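Long-range contacts in tail lysozyme, putative (Geobacter sulfurreducens, PDB 2IA7), which is of unknown function but is probably a gp25-like baseplate component of a phage-type tail, and is a putative tail lysozyme: residues D33-I38 with I111-R116; I38-G43 with P53-G58; V95-R100 with L107-E112. One frame throughout, in Å; residues are numbered along the deposited sequence. Where two conformers were deposited one is given.

Contact 1: D33-I38 with I111-R116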
loop_
_atom_site.group_PDB
_atom_site.type_symbol
_atom_site.label_atom_id
_atom_site.label_comp_id
_atom_site.label_asym_id
_atom_site.label_seq_id
_atom_site.Cartn_x
_atom_site.Cartn_y
_atom_site.Cartn_z
ATOM N N ASP A 33 3.251 -13.952 4.583
ATOM C CA ASP A 33 2.559 -13.137 5.593
ATOM C C ASP A 33 2.835 -11.640 5.428
ATOM O O ASP A 33 1.959 -10.858 5.650
ATOM C CB ASP A 33 2.965 -13.574 6.984
ATOM C CG ASP A 33 2.125 -12.934 8.074
ATOM O OD1 ASP A 33 0.918 -13.232 8.152
ATOM O OD2 ASP A 33 2.644 -12.153 8.876
ATOM N N ILE A 34 4.070 -11.275 5.062
ATOM C CA ILE A 34 4.449 -9.889 4.795
ATOM C C ILE A 34 3.683 -9.330 3.618
ATOM O O ILE A 34 3.162 -8.208 3.672
ATOM C CB ILE A 34 5.967 -9.791 4.582
ATOM C CG1 ILE A 34 6.652 -9.960 5.934
ATOM C CG2 ILE A 34 6.349 -8.433 3.939
ATOM C CD1 ILE A 34 8.155 -10.156 5.798
ATOM N N ALA A 35 3.608 -10.087 2.514
ATOM C CA ALA A 35 2.862 -9.626 1.343
ATOM C C ALA A 35 1.392 -9.403 1.682
ATOM O O ALA A 35 0.820 -8.361 1.371
ATOM C CB ALA A 35 2.995 -10.606 0.199
ATOM N N GLU A 36 0.827 -10.329 2.451
ATOM C CA GLU A 36 -0.550 -10.178 2.914
ATOM C C GLU A 36 -0.724 -8.962 3.824
ATOM O O GLU A 36 -1.684 -8.231 3.708
ATOM C CB GLU A 36 -0.988 -11.456 3.605
ATOM C CG GLU A 36 -2.431 -11.478 3.990
ATOM C CD GLU A 36 -2.791 -12.771 4.684
ATOM O OE1 GLU A 36 -2.582 -12.846 5.893
ATOM O OE2 GLU A 36 -3.251 -13.705 4.002
ATOM N N SER A 37 0.211 -8.789 4.736
ATOM C CA SER A 37 0.220 -7.644 5.646
ATOM C C SER A 37 0.246 -6.290 4.895
ATOM O O SER A 37 -0.540 -5.388 5.194
ATOM C CB SER A 37 1.406 -7.717 6.615
ATOM O OG SER A 37 1.458 -6.526 7.394
ATOM N N ILE A 38 1.120 -6.179 3.905
ATOM C CA ILE A 38 1.163 -5.029 3.037
ATOM C C ILE A 38 -0.219 -4.764 2.427
ATOM O O ILE A 38 -0.736 -3.645 2.509
ATOM C CB ILE A 38 2.196 -5.156 1.916
ATOM C CG1 ILE A 38 3.610 -5.107 2.520
ATOM C CG2 ILE A 38 2.069 -4.011 0.941
ATOM C CD1 ILE A 38 4.705 -5.560 1.520
ATOM N N ILE A 111 5.709 -1.485 -5.548
ATOM C CA ILE A 111 6.384 -1.492 -4.301
ATOM C C ILE A 111 7.501 -2.536 -4.341
ATOM O O ILE A 111 7.239 -3.718 -4.454
ATOM C CB ILE A 111 5.420 -1.806 -3.130
ATOM C CG1 ILE A 111 4.226 -0.819 -3.084
ATOM C CG2 ILE A 111 6.216 -1.750 -1.826
ATOM C CD1 ILE A 111 3.097 -1.235 -2.156
ATOM N N GLU A 112 8.729 -2.055 -4.203
ATOM C CA GLU A 112 9.905 -2.951 -4.128
ATOM C C GLU A 112 10.377 -2.853 -2.698
ATOM O O GLU A 112 10.474 -1.759 -2.128
ATOM C CB GLU A 112 11.035 -2.545 -5.091
ATOM C CG GLU A 112 10.668 -2.473 -6.530
ATOM C CD GLU A 112 11.847 -2.077 -7.432
ATOM O OE1 GLU A 112 12.993 -2.580 -7.182
ATOM O OE2 GLU A 112 11.602 -1.248 -8.363
ATOM N N TYR A 113 10.655 -3.984 -2.076
ATOM C CA TYR A 113 11.046 -4.012 -0.703
ATOM C C TYR A 113 11.989 -5.173 -0.410
ATOM O O TYR A 113 12.072 -6.135 -1.163
ATOM C CB TYR A 113 9.815 -4.046 0.183
ATOM C CG TYR A 113 8.962 -5.289 0.050
ATOM C CD1 TYR A 113 9.193 -6.443 0.852
ATOM C CD2 TYR A 113 7.899 -5.351 -0.868
ATOM C CE1 TYR A 113 8.378 -7.567 0.730
ATOM C CE2 TYR A 113 7.098 -6.466 -0.980
ATOM C CZ TYR A 113 7.308 -7.567 -0.161
ATOM O OH TYR A 113 6.522 -8.677 -0.320
ATOM N N ARG A 114 12.712 -5.019 0.682
ATOM C CA ARG A 114 13.667 -6.017 1.216
ATOM C C ARG A 114 13.100 -6.591 2.517
ATOM O O ARG A 114 12.656 -5.861 3.406
ATOM C CB ARG A 114 15.025 -5.347 1.492
ATOM C CG ARG A 114 16.077 -6.272 2.033
ATOM C CD ARG A 114 17.398 -5.526 2.220
ATOM N NE ARG A 114 17.278 -4.544 3.270
ATOM C CZ ARG A 114 17.526 -4.747 4.562
ATOM N NH1 ARG A 114 17.951 -5.908 5.003
ATOM N NH2 ARG A 114 17.339 -3.764 5.422
ATOM N N VAL A 115 12.999 -7.916 2.613
ATOM C CA VAL A 115 12.654 -8.579 3.857
ATOM C C VAL A 115 13.880 -8.635 4.715
ATOM O O VAL A 115 14.891 -9.180 4.315
ATOM C CB VAL A 115 12.077 -9.991 3.608
ATOM C CG1 VAL A 115 11.838 -10.719 4.927
ATOM C CG2 VAL A 115 10.730 -9.844 2.858
ATOM N N ARG A 116 13.816 -7.982 5.863
ATOM C CA ARG A 116 15.003 -7.774 6.682
ATOM C C ARG A 116 15.566 -9.096 7.166
ATOM O O ARG A 116 16.798 -9.258 7.251
ATOM C CB ARG A 116 14.695 -6.843 7.888
ATOM C CG ARG A 116 14.345 -5.433 7.494
ATOM C CD ARG A 116 13.875 -4.641 8.726
ATOM N NE ARG A 116 13.323 -3.336 8.375
ATOM C CZ ARG A 116 14.052 -2.283 8.029
ATOM N NH1 ARG A 116 15.374 -2.372 8.003
ATOM N NH2 ARG A 116 13.454 -1.150 7.668
#

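Contact 2: I38-G43 with P53-G58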
loop_
_atom_site.group_PDB
_atom_site.type_symbol
_atom_site.label_atom_id
_atom_site.label_comp_id
_atom_site.label_asym_id
_atom_site.label_seq_id
_atom_site.Cartn_x
_atom_site.Cartn_y
_atom_site.Cartn_z
ATOM N N ILE A 38 1.120 -6.179 3.905
ATOM C CA ILE A 38 1.163 -5.029 3.037
ATOM C C ILE A 38 -0.219 -4.764 2.427
ATOM O O ILE A 38 -0.736 -3.645 2.509
ATOM C CB ILE A 38 2.196 -5.156 1.916
ATOM C CG1 ILE A 38 3.610 -5.107 2.520
ATOM C CG2 ILE A 38 2.069 -4.011 0.941
ATOM C CD1 ILE A 38 4.705 -5.560 1.520
ATOM N N ARG A 39 -0.845 -5.790 1.931
ATOM C CA ARG A 39 -2.156 -5.607 1.330
ATOM C C ARG A 39 -3.207 -5.199 2.330
ATOM O O ARG A 39 -4.111 -4.434 2.016
ATOM C CB ARG A 39 -2.581 -6.858 0.560
ATOM C CG ARG A 39 -1.684 -7.183 -0.633
ATOM C CD ARG A 39 -2.155 -8.383 -1.443
ATOM N NE ARG A 39 -2.197 -9.681 -0.760
ATOM C CZ ARG A 39 -1.251 -10.629 -0.782
ATOM N NH1 ARG A 39 -0.167 -10.541 -1.537
ATOM N NH2 ARG A 39 -1.499 -11.766 -0.147
ATOM N N ILE A 40 -3.160 -5.788 3.528
ATOM C CA ILE A 40 -4.078 -5.411 4.617
ATOM C C ILE A 40 -3.919 -3.969 4.994
ATOM O O ILE A 40 -4.893 -3.236 5.089
ATOM C CB ILE A 40 -3.907 -6.305 5.848
ATOM C CG1 ILE A 40 -4.358 -7.738 5.545
ATOM C CG2 ILE A 40 -4.671 -5.800 7.027
ATOM C CD1 ILE A 40 -3.854 -8.754 6.560
ATOM N N ILE A 41 -2.690 -3.549 5.196
ATOM C CA ILE A 41 -2.433 -2.181 5.608
ATOM C C ILE A 41 -2.932 -1.155 4.613
ATOM O O ILE A 41 -3.622 -0.215 4.970
ATOM C CB ILE A 41 -0.917 -1.954 5.857
ATOM C CG1 ILE A 41 -0.447 -2.808 7.021
ATOM C CG2 ILE A 41 -0.602 -0.455 6.086
ATOM C CD1 ILE A 41 1.019 -3.118 6.985
ATOM N N LEU A 42 -2.624 -1.369 3.322
ATOM C CA LEU A 42 -2.974 -0.387 2.269
ATOM C C LEU A 42 -4.507 -0.399 2.039
ATOM O O LEU A 42 -5.092 0.608 1.668
ATOM C CB LEU A 42 -2.194 -0.607 0.994
ATOM C CG LEU A 42 -0.670 -0.538 1.124
ATOM C CD1 LEU A 42 0.017 -0.712 -0.225
ATOM C CD2 LEU A 42 -0.285 0.782 1.849
ATOM N N GLY A 43 -5.128 -1.556 2.262
ATOM C CA GLY A 43 -6.575 -1.689 2.045
ATOM C C GLY A 43 -7.464 -1.305 3.210
ATOM O O GLY A 43 -8.697 -1.450 3.114
ATOM N N PRO A 53 -8.252 2.123 15.824
ATOM C CA PRO A 53 -8.652 3.181 14.891
ATOM C C PRO A 53 -7.503 3.892 14.174
ATOM O O PRO A 53 -7.734 4.533 13.157
ATOM C CB PRO A 53 -9.433 4.155 15.786
ATOM C CG PRO A 53 -8.857 3.912 17.160
ATOM C CD PRO A 53 -8.638 2.439 17.213
ATOM N N ASP A 54 -6.278 3.774 14.688
ATOM C CA ASP A 54 -5.092 4.346 14.034
ATOM C C ASP A 54 -4.530 3.469 12.904
ATOM O O ASP A 54 -3.738 3.923 12.097
ATOM C CB ASP A 54 -3.979 4.579 15.060
ATOM C CG ASP A 54 -4.249 5.762 15.972
ATOM O OD1 ASP A 54 -5.419 6.205 16.081
ATOM O OD2 ASP A 54 -3.271 6.248 16.584
ATOM N N PHE A 55 -4.923 2.207 12.858
ATOM C CA PHE A 55 -4.402 1.292 11.874
ATOM C C PHE A 55 -4.950 1.540 10.485
ATOM O O PHE A 55 -6.157 1.660 10.315
ATOM C CB PHE A 55 -4.714 -0.140 12.268
ATOM C CG PHE A 55 -4.174 -1.163 11.301
ATOM C CD1 PHE A 55 -2.903 -1.674 11.412
ATOM C CD2 PHE A 55 -4.983 -1.636 10.264
ATOM C CE1 PHE A 55 -2.426 -2.573 10.473
ATOM C CE2 PHE A 55 -4.506 -2.577 9.338
ATOM C CZ PHE A 55 -3.235 -3.034 9.450
ATOM N N GLY A 56 -4.064 1.522 9.487
ATOM C CA GLY A 56 -4.421 1.691 8.097
ATOM C C GLY A 56 -3.540 2.676 7.360
ATOM O O GLY A 56 -2.427 3.033 7.797
ATOM N N CYS A 57 -4.042 3.104 6.205
ATOM C CA CYS A 57 -3.317 3.949 5.280
ATOM C C CYS A 57 -4.096 5.254 5.021
ATOM O O CYS A 57 -5.311 5.234 4.758
ATOM C CB CYS A 57 -3.081 3.208 3.972
ATOM S SG CYS A 57 -2.224 4.143 2.722
ATOM N N GLY A 58 -3.412 6.382 5.117
ATOM C CA GLY A 58 -4.058 7.663 4.996
ATOM C C GLY A 58 -4.632 7.988 3.639
ATOM O O GLY A 58 -5.397 8.933 3.519
#

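Contact 3: V95-R100 with L107-E112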
loop_
_atom_site.group_PDB
_atom_site.type_symbol
_atom_site.label_atom_id
_atom_site.label_comp_id
_atom_site.label_asym_id
_atom_site.label_seq_id
_atom_site.Cartn_x
_atom_site.Cartn_y
_atom_site.Cartn_z
ATOM N N VAL A 95 8.763 2.991 -4.008
ATOM C CA VAL A 95 7.299 3.089 -4.055
ATOM C C VAL A 95 6.955 4.045 -5.194
ATOM O O VAL A 95 7.264 5.245 -5.108
ATOM C CB VAL A 95 6.673 3.541 -2.713
ATOM C CG1 VAL A 95 5.159 3.659 -2.855
ATOM C CG2 VAL A 95 7.047 2.532 -1.602
ATOM N N THR A 96 6.272 3.554 -6.223
ATOM C CA THR A 96 5.881 4.384 -7.382
ATOM C C THR A 96 4.427 4.168 -7.742
ATOM O O THR A 96 3.960 3.025 -7.907
ATOM C CB THR A 96 6.699 3.956 -8.643
ATOM O OG1 THR A 96 8.081 4.062 -8.346
ATOM C CG2 THR A 96 6.346 4.799 -9.902
ATOM N N ALA A 97 3.701 5.262 -7.888
ATOM C CA ALA A 97 2.309 5.236 -8.320
ATOM C C ALA A 97 2.214 5.425 -9.800
ATOM O O ALA A 97 2.407 6.516 -10.308
ATOM C CB ALA A 97 1.521 6.341 -7.564
ATOM N N SER A 98 1.895 4.361 -10.515
ATOM C CA SER A 98 1.870 4.414 -11.961
ATOM C C SER A 98 0.454 4.619 -12.484
ATOM O O SER A 98 -0.452 3.947 -12.054
ATOM C CB SER A 98 2.380 3.095 -12.531
ATOM O OG SER A 98 2.121 3.073 -13.926
ATOM N N PRO A 99 0.276 5.476 -13.479
ATOM C CA PRO A 99 -1.015 5.615 -14.131
ATOM C C PRO A 99 -1.170 4.671 -15.331
ATOM O O PRO A 99 -2.053 4.879 -16.216
ATOM C CB PRO A 99 -0.961 7.074 -14.602
ATOM C CG PRO A 99 0.477 7.265 -14.948
ATOM C CD PRO A 99 1.285 6.392 -14.021
ATOM N N ARG A 100 -0.406 3.576 -15.389
ATOM C CA ARG A 100 -0.429 2.736 -16.606
ATOM C C ARG A 100 -1.775 2.047 -16.863
ATOM O O ARG A 100 -2.065 1.657 -18.023
ATOM C CB ARG A 100 0.729 1.750 -16.643
ATOM C CG ARG A 100 0.711 0.655 -15.612
ATOM C CD ARG A 100 1.779 -0.409 -15.812
ATOM N NE ARG A 100 1.799 -1.331 -14.686
ATOM C CZ ARG A 100 2.538 -1.208 -13.584
ATOM N NH1 ARG A 100 3.346 -0.173 -13.403
ATOM N NH2 ARG A 100 2.402 -2.069 -12.603
ATOM N N LEU A 107 -5.018 3.121 -10.263
ATOM C CA LEU A 107 -3.682 3.623 -10.026
ATOM C C LEU A 107 -2.943 2.475 -9.351
ATOM O O LEU A 107 -3.364 2.015 -8.283
ATOM C CB LEU A 107 -3.641 4.845 -9.103
ATOM C CG LEU A 107 -3.869 6.243 -9.671
ATOM C CD1 LEU A 107 -3.921 7.220 -8.508
ATOM C CD2 LEU A 107 -2.728 6.611 -10.618
ATOM N N LEU A 108 -1.834 2.033 -9.945
ATOM C CA LEU A 108 -1.096 0.879 -9.445
ATOM C C LEU A 108 0.102 1.353 -8.662
ATOM O O LEU A 108 0.869 2.206 -9.163
ATOM C CB LEU A 108 -0.679 -0.013 -10.620
ATOM C CG LEU A 108 -1.815 -0.637 -11.410
ATOM C CD1 LEU A 108 -1.218 -1.492 -12.562
ATOM C CD2 LEU A 108 -2.852 -1.439 -10.603
ATOM N N ILE A 109 0.316 0.813 -7.457
ATOM C CA ILE A 109 1.491 1.154 -6.650
ATOM C C ILE A 109 2.474 0.030 -6.789
ATOM O O ILE A 109 2.224 -1.084 -6.379
ATOM C CB ILE A 109 1.178 1.393 -5.188
ATOM C CG1 ILE A 109 -0.099 2.251 -5.091
ATOM C CG2 ILE A 109 2.371 2.016 -4.535
ATOM C CD1 ILE A 109 -0.047 3.643 -5.686
ATOM N N ASP A 110 3.596 0.305 -7.449
ATOM C CA ASP A 110 4.695 -0.643 -7.580
ATOM C C ASP A 110 5.611 -0.451 -6.369
ATOM O O ASP A 110 6.195 0.606 -6.182
ATOM C CB ASP A 110 5.442 -0.366 -8.849
ATOM C CG ASP A 110 4.563 -0.551 -10.096
ATOM O OD1 ASP A 110 3.956 -1.598 -10.246
ATOM O OD2 ASP A 110 4.645 0.388 -10.973
ATOM N N ILE A 111 5.709 -1.485 -5.548
ATOM C CA ILE A 111 6.384 -1.492 -4.301
ATOM C C ILE A 111 7.501 -2.536 -4.341
ATOM O O ILE A 111 7.239 -3.718 -4.454
ATOM C CB ILE A 111 5.420 -1.806 -3.130
ATOM C CG1 ILE A 111 4.226 -0.819 -3.084
ATOM C CG2 ILE A 111 6.216 -1.750 -1.826
ATOM C CD1 ILE A 111 3.097 -1.235 -2.156
ATOM N N GLU A 112 8.729 -2.055 -4.203
ATOM C CA GLU A 112 9.905 -2.951 -4.128
ATOM C C GLU A 112 10.377 -2.853 -2.698
ATOM O O GLU A 112 10.474 -1.759 -2.128
ATOM C CB GLU A 112 11.035 -2.545 -5.091
ATOM C CG GLU A 112 10.668 -2.473 -6.530
ATOM C CD GLU A 112 11.847 -2.077 -7.432
ATOM O OE1 GLU A 112 12.993 -2.580 -7.182
ATOM O OE2 GLU A 112 11.602 -1.248 -8.363
HETATM O O HOH W 1 8.574 1.252 -7.221
#

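Contact 1: D33-I38 with I111-R116
This is a buried, wholly apolar helix-on-sheet contact, in which one side of helix 30-42 lies against the central strand, 106-115, of a three-stranded antiparallel sheet. The axes of 33-38 and 111-115 approach to 11.2 Å and their directions differ by 137°, a separation bridged entirely by side chains; no hydrogen bond crosses. On the helix, I34 and I38, one turn apart, both start toward the strand; facing them are I111, Y113 and V115, every second residue of the strand. The Y113 ring turns one side to both isoleucines. Its CG sits in the crowded position between backbone N and carbonyl carbon (chi1 64°), which sends the ring out to the helix, tip to tip with I38. The methyl I38 CD1 lies over that ring face as a CH-pi contact, 3.9 Å from the centroid and 25° off the normal, displaced toward the rim on the CE2 side, where I38 CD1 to Y113 CE2 is 3.6 Å. I34 splits its branches: CG2 meets Y113 CE1 obliquely at 3.9 Å, while CD1 extends to V115 and touches both methyls, the nearer, CG1, at 3.8 Å from I34 CD1. At the ring tip, A35 CB is 4.1 Å from Y113 OH. Looser contact follows toward I111, whose CD1 is 4.3 Å from I38 CG2. An alanine in place of Y113 would remove the ring that I38 CD1 and I34 CG2 touch, and would probably loosen the middle of this interface. I90 of strand 90-98 touches I34, I38 and Y113, and L124 of strand 120-129 touches A35 and I38, so both flanking strands contribute. A helix resting by i, i+4 residues on alternate strand residues is usual in two-layer alpha+beta domains, here a gp25-like one.

Contact 2: I38-G43 with P53-G58
F55 meets the last turn of helix 30-42 with the far end of its ring. CG is anti to the backbone N (chi1 -179°), which carries the ring to the helix, where CZ is the atom most engaged: I41 CG1 lies 3.7 Å from F55 CZ, the two side chains crossing at about a right angle, and I40 CG2 reaches the ring edge, near its plane, 3.9 Å from F55 CZ. Further along, the backbone of the loop runs close to the helix end. I41 O is 3.7 Å from G56 CA and 3.6 Å from C57 N, yet no hydrogen bond crosses between the segments. C57 points its side chain toward the helix, and its SG, anti to the backbone N, touches L42 CD2 at 4.0 Å. In the gp25-like fold this is the irregular loop after helix 30-42 turning back along the helix's last turn. The backbone angles of G56 (phi 133°, psi -164°) call for glycine, since a CB, which would point away from the helix, would be jammed against the carbonyl O of F55. In the second shell the F55 ring is placed by W86, edge-to-face, and by a cation-pi contact with R49, which also touches I40. A backbone hydrogen bond between C57 and T44 ties the loop just beyond the helix, and H60 NE2 is hydrogen-bonded to L42 O. Helix 69-86 backs the apolar side through A82 and W86 against I41 and L83 against L42.

Contact 3: V95-R100 with L107-E112
V95, A97, I109 and I111 form the apolar centre, all on one face of the hairpin between strands 90-98 and 106-115. I109 reaches both neighbours across the strand gap: its CG2 packs 3.6 Å from V95 CG1, and its CD1 reaches A97 CB, also at 3.6 Å. These residues form the non-hydrogen-bonded pairs V95-I111 and A97-I109. Alternating with them, T96-D110 and S98-L108 are hydrogen-bonded pairs, each with two N-H...O=C bonds; S98 N to L108 O is the shortest at 2.7 Å, nearly along the C=O axis, and L108 N to S98 O the longest at 3.2 Å. The strand axes are 4.6 Å apart at 159°, the regular antiparallel arrangement. On the opposite face, with T96, S98, L108 and D110, the polar edge is closed by a salt bridge. R100, extended from CG to NE, presents NH1 and NH2 end-on to D110: NH1 to OD2 of D110 is 2.8 Å, and NH2 to OD1 of D110 is 2.9 Å with a nearly straight 173° N-H...O angle. Both oxygens use syn lone pairs, and the two planes are only 7° apart, so the paired bonds fix the guanidinium's rotation. L108 CB lies over one guanidinium face. S98 OG accepts from R100 N, an ST turn that helps set where the arginine starts. A water joins T96 OG1 and D110 O. Helix 69-86 packs on the apolar side, V79 and K80 touching V95 and L72 and I75 touching L107, and its E76 accepts from A97 N; strand 120-129 pairs along the other side of 106-115.

From the N terminus, helix 30-42 enters contact 1 first, but its partner strand lies 73 residues on. Before the chain reaches it, contact 2 closes a short loop of nine residues at the helix's C-terminal end, and is therefore nested within the large loop of contact 1. Contact 3 follows contact 2 in series, closing the 90-98/106-115 hairpin, and ends on the same strand as contact 1, sharing I111 and E112. Contacts 1 and 2 share I38. I111 CD1 touches L42 CD1 at 3.7 Å, so all three contacts meet near I111. Together they tie the first helix, its following loop and the sheet into one core.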